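Local coordinates for acetylornithine aminotransferase (Aquifex aeolicus, PDB 2EH6), which catalyses the pyridoxal-phosphate-dependent transfer of an amino group from N(2)-acetyl-L-ornithine to 2-oxoglutarate, a step of arginine biosynthesis, at residues A[198-201]-A[202-206]. Sequence-based numbering, arbitrary orientation.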
loop_
_atom_site.group_PDB
_atom_site.type_symbol
_atom_site.label_atom_id
_atom_site.label_comp_id
_atom_site.label_asym_id
_atom_site.label_seq_id
_atom_site.Cartn_x
_atom_site.Cartn_y
_atom_site.Cartn_z
ATOM N N LEU A 198 2.636 -28.003 -13.449
ATOM C CA LEU A 198 3.375 -26.836 -12.979
ATOM C C LEU A 198 3.920 -27.126 -11.588
ATOM O O LEU A 198 5.057 -26.783 -11.271
ATOM C CB LEU A 198 2.466 -25.600 -12.946
ATOM C CG LEU A 198 3.150 -24.241 -12.755
ATOM C CD1 LEU A 198 4.132 -23.999 -13.890
ATOM C CD2 LEU A 198 2.102 -23.129 -12.726
ATOM N N GLN A 199 3.105 -27.765 -10.757
ATOM C CA GLN A 199 3.531 -28.111 -9.407
ATOM C C GLN A 199 4.709 -29.078 -9.525
ATOM O O GLN A 199 5.695 -28.969 -8.793
ATOM C CB GLN A 199 2.381 -28.774 -8.644
ATOM C CG GLN A 199 2.739 -29.215 -7.232
ATOM C CD GLN A 199 2.983 -28.046 -6.297
ATOM O OE1 GLN A 199 2.044 -27.379 -5.860
ATOM N NE2 GLN A 199 4.250 -27.787 -5.992
ATOM N N GLU A 200 4.591 -30.016 -10.462
ATOM C CA GLU A 200 5.624 -31.022 -10.714
ATOM C C GLU A 200 6.936 -30.359 -11.104
ATOM O O GLU A 200 7.992 -30.669 -10.554
ATOM C CB GLU A 200 5.178 -31.957 -11.841
ATOM C CG GLU A 200 6.218 -32.985 -12.250
ATOM C CD GLU A 200 5.863 -33.687 -13.549
ATOM O OE1 GLU A 200 5.792 -33.002 -14.594
ATOM O OE2 GLU A 200 5.654 -34.919 -13.524
ATOM N N ILE A 201 6.856 -29.447 -12.066
ATOM C CA ILE A 201 8.022 -28.723 -12.546
ATOM C C ILE A 201 8.759 -28.034 -11.407
ATOM O O ILE A 201 9.983 -28.117 -11.309
ATOM C CB ILE A 201 7.617 -27.657 -13.581
ATOM C CG1 ILE A 201 7.067 -28.340 -14.833
ATOM C CG2 ILE A 201 8.810 -26.781 -13.922
ATOM C CD1 ILE A 201 6.636 -27.369 -15.914
ATOM N N CYS A 202 8.012 -27.353 -10.545
ATOM C CA CYS A 202 8.622 -26.652 -9.423
ATOM C C CYS A 202 9.392 -27.581 -8.496
ATOM O O CYS A 202 10.512 -27.268 -8.096
ATOM C CB CYS A 202 7.558 -25.880 -8.640
ATOM S SG CYS A 202 6.908 -24.470 -9.568
ATOM N N LYS A 203 8.802 -28.722 -8.158
ATOM C CA LYS A 203 9.469 -29.677 -7.278
ATOM C C LYS A 203 10.720 -30.280 -7.912
ATOM O O LYS A 203 11.739 -30.445 -7.247
ATOM C CB LYS A 203 8.511 -30.806 -6.884
ATOM C CG LYS A 203 9.186 -31.952 -6.128
ATOM C CD LYS A 203 8.189 -33.031 -5.716
ATOM C CE LYS A 203 7.467 -32.678 -4.421
ATOM N NZ LYS A 203 8.387 -32.672 -3.245
ATOM N N GLU A 204 10.644 -30.601 -9.200
ATOM C CA GLU A 204 11.756 -31.237 -9.917
ATOM C C GLU A 204 12.852 -30.254 -10.371
ATOM O O GLU A 204 14.038 -30.546 -10.336
ATOM C CB GLU A 204 11.190 -32.015 -11.103
ATOM C CG GLU A 204 10.425 -33.260 -10.654
ATOM C CD GLU A 204 10.021 -34.076 -11.864
ATOM O OE1 GLU A 204 10.896 -34.495 -12.610
ATOM O OE2 GLU A 204 8.823 -34.303 -12.042
ATOM N N LYS A 205 12.427 -29.065 -10.851
ATOM C CA LYS A 205 13.419 -28.061 -11.268
ATOM C C LYS A 205 13.961 -27.257 -10.076
ATOM O O LYS A 205 14.870 -26.440 -10.195
ATOM C CB LYS A 205 12.761 -27.107 -12.276
ATOM C CG LYS A 205 12.628 -27.722 -13.669
ATOM C CD LYS A 205 13.984 -28.072 -14.283
ATOM C CE LYS A 205 13.860 -28.534 -15.739
ATOM N NZ LYS A 205 12.976 -29.697 -15.817
ATOM N N ASP A 206 13.338 -27.491 -8.903
ATOM C CA ASP A 206 13.702 -26.747 -7.688
ATOM C C ASP A 206 13.441 -25.240 -7.828
ATOM O O ASP A 206 14.305 -24.392 -7.629
ATOM C CB ASP A 206 15.172 -27.010 -7.344
ATOM C CG ASP A 206 15.398 -26.784 -5.850
ATOM O OD1 ASP A 206 14.598 -27.295 -5.063
ATOM O OD2 ASP A 206 16.375 -26.130 -5.491
#
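Four successive i to i+4 backbone hydrogen bonds, from Cys202 N to Leu198 O through to Lys205 N to Ile201 O, wind 198-205 into the last turns of helix 192-205. The final one is the shortest, with Lys205 N 2.7 Å from Ile201 O, and Asp206, the first residue to leave helical angles, has positive phi (62°). On the buried face, Cys202 has its sulfur beside its own backbone N (chi1 -70°), a torsion that swings SG back along the helix to 3.4 Å from Leu198 O. Leu198 and Cys202 both pack on Ile176 of strand 173-178, while Cys202 also meets Leu209 of strand 208-212, the strand that follows the helix. Beside it, the CG2 branch of Ile201 lies 3.9 Å from CG of Lys205, aliphatic against aliphatic; both side chains rest on Leu169, and helix 162-166 also covers Ile201. Glu200 and Glu204 occupy the exposed side. Glu204 OE2 sits 3.6 Å from Glu200 OE2, the two carboxylate planes being turned 83° apart. The end of the helix thus illustrates amphipathic packing in a class-III aminotransferase: its apolar face packs on the neighbouring parallel strands 173-178 and 208-212 of a seven-stranded mixed sheet, whereas the two neighbouring carboxylates outside probably repel each other if both are ionised, a cost that solvent would be expected to soften.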